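Local coordinates for GCN5-related N-acetyltransferase (Sphaerobacter thermophilus, PDB 3TT2), which probably transfers an acyl group, most likely acetyl from acetyl-CoA as in other GNAT enzymes, to an acceptor that has not been identified, at residues Arg208-Ser211 with Glu216-Asp219; Val252-Pro257 with Arg261-Ala266. All coordinates share one frame; numbering follows the deposited sequence.

Both contacts fall in the C-terminal GNAT region of the chain and follow one another along it, interaction 1 closing before interaction 2 opens. Interaction 1 ties the end of helix 206-213 to the loop leading into strand 223-228. Interaction 2 covers the turn from strand 246-254 into helix 263-278, where a sulfate ion rests at the start of the helix. In GNAT enzymes this turn cradles the pyrophosphate of acetyl-CoA, so interaction 2 probably marks the cofactor site. The two do not touch: their centres are 22 Å apart and their nearest atoms about 11 Å. Interaction 1 has no direct part in holding the sulfate.

Interaction 1: residues Arg208-Ser211 with Glu216-Asp219; sequences RWLS and ERKD
The C-terminal end of helix 206-213 is tied to the loop after it by R217, whose side chain folds back to the main chain of L210. The bond runs from R217 NH2 to L210 O at 2.7 Å, with an N-H...O angle of 152°. The oxygen lies at the edge of the guanidinium and close to its plane, whereas the donor sits 20° away from the carbonyl plane of L210. Over one face of the same guanidinium comes the L210 side chain: its CD2 is 3.7 Å from R217 NH2, displaced toward the rim of the group. One leucine thus supplies both a polar partner and an apolar cover. The arginine gets there by a bend in its chain (chi3 -78°), which swings the guanidinium aside from the line of the preceding methylenes. On the way its CD passes W209, 4.4 Å from CH2, a looser apolar contact. NE is also taken, bonding to the hydroxyl of T213, so two N-H groups hold the guanidinium in position. With an alanine in place of R217, L210 O and the T213 hydroxyl would probably be left without these donors, and the loop would be likely to drift from the helix end. Beyond the pair, W209 meets the ring of Y188 on helix 184-194, while the R217 side chain also lies against W223 of strand 223-228.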
loop_
_atom_site.group_PDB
_atom_site.type_symbol
_atom_site.label_atom_id
_atom_site.label_comp_id
_atom_site.label_asym_id
_atom_site.label_seq_id
_atom_site.Cartn_x
_atom_site.Cartn_y
_atom_site.Cartn_z
ATOM N N ARG A 208 10.240 -10.030 -13.103
ATOM C CA ARG A 208 9.550 -8.877 -12.527
ATOM C C ARG A 208 9.810 -8.801 -11.032
ATOM O O ARG A 208 10.150 -7.745 -10.497
ATOM C CB ARG A 208 8.041 -8.971 -12.771
ATOM C CG ARG A 208 7.561 -8.408 -14.104
ATOM C CD ARG A 208 6.163 -8.919 -14.451
ATOM N NE ARG A 208 5.579 -8.233 -15.604
ATOM C CZ ARG A 208 5.840 -8.536 -16.872
ATOM N NH1 ARG A 208 6.687 -9.513 -17.164
ATOM N NH2 ARG A 208 5.257 -7.855 -17.851
ATOM N N TRP A 209 9.648 -9.934 -10.362
ATOM C CA TRP A 209 9.866 -10.004 -8.932
ATOM C C TRP A 209 11.302 -9.644 -8.579
ATOM O O TRP A 209 11.545 -8.909 -7.625
ATOM C CB TRP A 209 9.517 -11.390 -8.433
ATOM C CG TRP A 209 9.727 -11.572 -6.974
ATOM C CD1 TRP A 209 8.887 -11.198 -5.972
ATOM C CD2 TRP A 209 10.850 -12.193 -6.347
ATOM N NE1 TRP A 209 9.422 -11.541 -4.757
ATOM C CE2 TRP A 209 10.630 -12.152 -4.962
ATOM C CE3 TRP A 209 12.025 -12.777 -6.826
ATOM C CZ2 TRP A 209 11.538 -12.676 -4.051
ATOM C CZ3 TRP A 209 12.927 -13.293 -5.916
ATOM C CH2 TRP A 209 12.679 -13.244 -4.551
ATOM N N LEU A 210 12.249 -10.145 -9.364
ATOM C CA LEU A 210 13.663 -9.817 -9.181
ATOM C C LEU A 210 13.954 -8.325 -9.227
ATOM O O LEU A 210 14.743 -7.821 -8.440
ATOM C CB LEU A 210 14.518 -10.503 -10.240
ATOM C CG LEU A 210 14.859 -11.974 -10.024
ATOM C CD1 LEU A 210 15.977 -12.379 -10.966
ATOM C CD2 LEU A 210 15.240 -12.242 -8.570
ATOM N N SER A 211 13.334 -7.622 -10.164
ATOM C CA SER A 211 13.631 -6.210 -10.341
ATOM C C SER A 211 12.944 -5.376 -9.278
ATOM O O SER A 211 13.421 -4.300 -8.920
ATOM C CB SER A 211 13.191 -5.750 -11.720
ATOM O OG SER A 211 13.752 -6.585 -12.715
ATOM N N GLU A 216 15.664 -4.439 -1.857
ATOM C CA GLU A 216 15.430 -5.108 -0.568
ATOM C C GLU A 216 16.269 -6.366 -0.315
ATOM O O GLU A 216 16.430 -6.780 0.835
ATOM C CB GLU A 216 13.954 -5.465 -0.404
ATOM C CG GLU A 216 12.985 -4.441 -0.946
ATOM C CD GLU A 216 11.600 -5.027 -1.121
ATOM O OE1 GLU A 216 10.912 -4.620 -2.080
ATOM O OE2 GLU A 216 11.206 -5.901 -0.305
ATOM N N ARG A 217 16.780 -6.978 -1.385
ATOM C CA ARG A 217 17.605 -8.182 -1.268
ATOM C C ARG A 217 19.074 -7.884 -0.957
ATOM O O ARG A 217 19.865 -8.802 -0.726
ATOM C CB ARG A 217 17.494 -9.036 -2.523
ATOM C CG ARG A 217 16.123 -9.623 -2.703
ATOM C CD ARG A 217 16.049 -10.531 -3.899
ATOM N NE ARG A 217 15.955 -9.792 -5.153
ATOM C CZ ARG A 217 16.897 -9.808 -6.088
ATOM N NH1 ARG A 217 17.998 -10.517 -5.891
ATOM N NH2 ARG A 217 16.743 -9.132 -7.221
ATOM N N LYS A 218 19.419 -6.596 -0.954
ATOM C CA LYS A 218 20.723 -6.125 -0.504
ATOM C C LYS A 218 20.701 -5.969 1.025
ATOM O O LYS A 218 21.681 -5.530 1.623
ATOM C CB LYS A 218 21.083 -4.799 -1.179
ATOM C CG LYS A 218 21.245 -4.897 -2.697
ATOM C CD LYS A 218 21.750 -3.579 -3.331
ATOM C CE LYS A 218 20.831 -2.397 -3.022
ATOM N NZ LYS A 218 21.221 -1.120 -3.711
ATOM N N ASP A 219 19.560 -6.308 1.634
ATOM C CA ASP A 219 19.346 -6.264 3.084
ATOM C C ASP A 219 18.577 -7.515 3.518
ATOM O O ASP A 219 17.449 -7.419 3.996
ATOM C CB ASP A 219 18.509 -5.045 3.409
ATOM C CG ASP A 219 18.524 -4.689 4.875
ATOM O OD1 ASP A 219 18.997 -5.501 5.705
ATOM O OD2 ASP A 219 18.057 -3.574 5.194
#

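Interaction 2: residues Val252-Pro257 with Arg261-Ala266; sequences VGVRRP and RGIALA. With SO4 (sulfate ion), chain B.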
loop_
_atom_site.group_PDB
_atom_site.type_symbol
_atom_site.label_atom_id
_atom_site.label_comp_id
_atom_site.label_asym_id
_atom_site.label_seq_id
_atom_site.Cartn_x
_atom_site.Cartn_y
_atom_site.Cartn_z
ATOM N N VAL A 252 3.602 -11.318 4.823
ATOM C CA VAL A 252 3.814 -12.502 5.630
ATOM C C VAL A 252 2.816 -13.556 5.151
ATOM O O VAL A 252 1.668 -13.237 4.874
ATOM C CB VAL A 252 3.635 -12.211 7.114
ATOM C CG1 VAL A 252 2.260 -11.571 7.377
ATOM C CG2 VAL A 252 3.835 -13.483 7.919
ATOM N N GLY A 253 3.251 -14.797 4.980
ATOM C CA GLY A 253 2.330 -15.812 4.497
ATOM C C GLY A 253 2.804 -17.249 4.516
ATOM O O GLY A 253 3.992 -17.530 4.445
ATOM N N VAL A 254 1.855 -18.173 4.563
ATOM C CA VAL A 254 2.189 -19.578 4.666
ATOM C C VAL A 254 1.569 -20.310 3.501
ATOM O O VAL A 254 0.443 -20.023 3.132
ATOM C CB VAL A 254 1.724 -20.155 6.021
ATOM C CG1 VAL A 254 2.155 -21.590 6.166
ATOM C CG2 VAL A 254 2.313 -19.345 7.155
ATOM N N ARG A 255 2.315 -21.231 2.893
ATOM C CA ARG A 255 1.779 -22.086 1.831
ATOM C C ARG A 255 0.710 -22.998 2.409
ATOM O O ARG A 255 0.797 -23.388 3.567
ATOM C CB ARG A 255 2.913 -22.859 1.167
ATOM C CG ARG A 255 3.657 -21.990 0.169
ATOM C CD ARG A 255 5.061 -22.414 -0.090
ATOM N NE ARG A 255 5.104 -23.733 -0.691
ATOM C CZ ARG A 255 6.043 -24.130 -1.541
ATOM N NH1 ARG A 255 7.003 -23.282 -1.896
ATOM N NH2 ARG A 255 6.017 -25.368 -2.034
ATOM N N ARG A 256 -0.309 -23.323 1.615
ATOM C CA ARG A 256 -1.515 -23.981 2.149
ATOM C C ARG A 256 -1.308 -25.227 3.023
ATOM O O ARG A 256 -1.933 -25.343 4.076
ATOM C CB ARG A 256 -2.566 -24.229 1.059
ATOM C CG ARG A 256 -3.824 -24.967 1.552
ATOM C CD ARG A 256 -4.949 -24.969 0.511
ATOM N NE ARG A 256 -5.372 -23.607 0.185
ATOM C CZ ARG A 256 -5.304 -23.063 -1.028
ATOM N NH1 ARG A 256 -4.846 -23.772 -2.051
ATOM N NH2 ARG A 256 -5.706 -21.813 -1.223
ATOM N N PRO A 257 -0.429 -26.153 2.605
ATOM C CA PRO A 257 -0.248 -27.370 3.399
ATOM C C PRO A 257 0.285 -27.102 4.799
ATOM O O PRO A 257 0.150 -27.954 5.680
ATOM C CB PRO A 257 0.834 -28.117 2.635
ATOM C CG PRO A 257 0.756 -27.603 1.263
ATOM C CD PRO A 257 0.414 -26.173 1.402
ATOM N N ARG A 261 -0.448 -24.021 11.837
ATOM C CA ARG A 261 0.627 -24.348 12.765
ATOM C C ARG A 261 1.204 -23.175 13.548
ATOM O O ARG A 261 2.182 -23.339 14.271
ATOM C CB ARG A 261 1.733 -25.108 12.059
ATOM C CG ARG A 261 1.224 -26.293 11.335
ATOM C CD ARG A 261 2.364 -27.035 10.672
ATOM N NE ARG A 261 1.847 -28.077 9.795
ATOM C CZ ARG A 261 2.558 -29.095 9.340
ATOM N NH1 ARG A 261 1.988 -29.994 8.544
ATOM N NH2 ARG A 261 3.831 -29.222 9.682
ATOM N N GLY A 262 0.656 -21.983 13.342
ATOM C CA GLY A 262 1.149 -20.795 14.018
ATOM C C GLY A 262 2.454 -20.310 13.419
ATOM O O GLY A 262 3.222 -19.622 14.086
ATOM N N ILE A 263 2.706 -20.660 12.161
ATOM C CA ILE A 263 3.919 -20.242 11.465
ATOM C C ILE A 263 4.004 -18.721 11.163
ATOM O O ILE A 263 5.078 -18.128 11.222
ATOM C CB ILE A 263 4.103 -21.056 10.167
ATOM C CG1 ILE A 263 4.486 -22.500 10.489
ATOM C CG2 ILE A 263 5.159 -20.434 9.263
ATOM C CD1 ILE A 263 4.234 -23.442 9.332
ATOM N N ALA A 264 2.878 -18.098 10.837
ATOM C CA ALA A 264 2.868 -16.675 10.533
ATOM C C ALA A 264 3.238 -15.873 11.784
ATOM O O ALA A 264 4.054 -14.963 11.720
ATOM C CB ALA A 264 1.517 -16.265 10.019
ATOM N N LEU A 265 2.656 -16.230 12.925
ATOM C CA LEU A 265 3.020 -15.605 14.194
ATOM C C LEU A 265 4.508 -15.740 14.543
ATOM O O LEU A 265 5.128 -14.778 14.969
ATOM C CB LEU A 265 2.183 -16.154 15.333
ATOM C CG LEU A 265 2.376 -15.403 16.639
ATOM C CD1 LEU A 265 2.027 -13.973 16.392
ATOM C CD2 LEU A 265 1.485 -15.975 17.733
ATOM N N ALA A 266 5.079 -16.923 14.360
ATOM C CA ALA A 266 6.512 -17.097 14.548
ATOM C C ALA A 266 7.277 -16.227 13.580
ATOM O O ALA A 266 8.266 -15.598 13.972
ATOM C CB ALA A 266 6.911 -18.540 14.363
HETATM S S SO4 B . -1.135 -19.470 9.637
HETATM O O1 SO4 B . 0.190 -19.920 10.037
HETATM O O2 SO4 B . -1.780 -18.736 10.694
HETATM O O3 SO4 B . -1.057 -18.644 8.432
HETATM O O4 SO4 B . -1.985 -20.629 9.400
HETATM O O HOH W 1 -0.638 -27.700 8.263
#
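Strand residues V252 and V254 face the start of helix 263-278 across a sharp reversal of the chain, the two touching parts running 156° apart from end to end. This is the strand-turn-helix of the GNAT fold, and R259-A264 fits the family's Q/R-x-x-G-x-G/A signature. G262 takes the N-cap position with a positive phi (75°), a conformation that favours glycine. V254 fills the middle of the contact. Its CG1 stands anti to the backbone N (chi1 -176°), which leaves CG2 beside that N and anti to the carbonyl carbon, where it meets the helix, 3.7 Å from I263 CG2 and 4.3 Å from A264 CB. Two residues earlier on the same face of the strand, V252 offers its CG2 to A264 CB at 4.2 Å. At the outer end the partners are polar: a water gives a hydrogen to P257 O at 2.7 Å and accepts one from R261 NE at 2.9 Å, bridging the turn at its mouth. The sulfate, probably from the crystallisation liquor, lies at the N-terminal end of the helix. A264 N makes a weak bond of 3.3 Å to its O1, G260 N supplies another hydrogen bond, and V254 CG2 is 3.6 Å from that same O1. The valine and alanine carbons therefore wall an anion site gripped, at least in part, by the main-chain N-H groups of A264 (weakly) and G260, probably helped by the positive end of the helix dipole. Such chemistry suits a phosphate, consistent with the sulfate marking where the acetyl-CoA pyrophosphate binds in relatives.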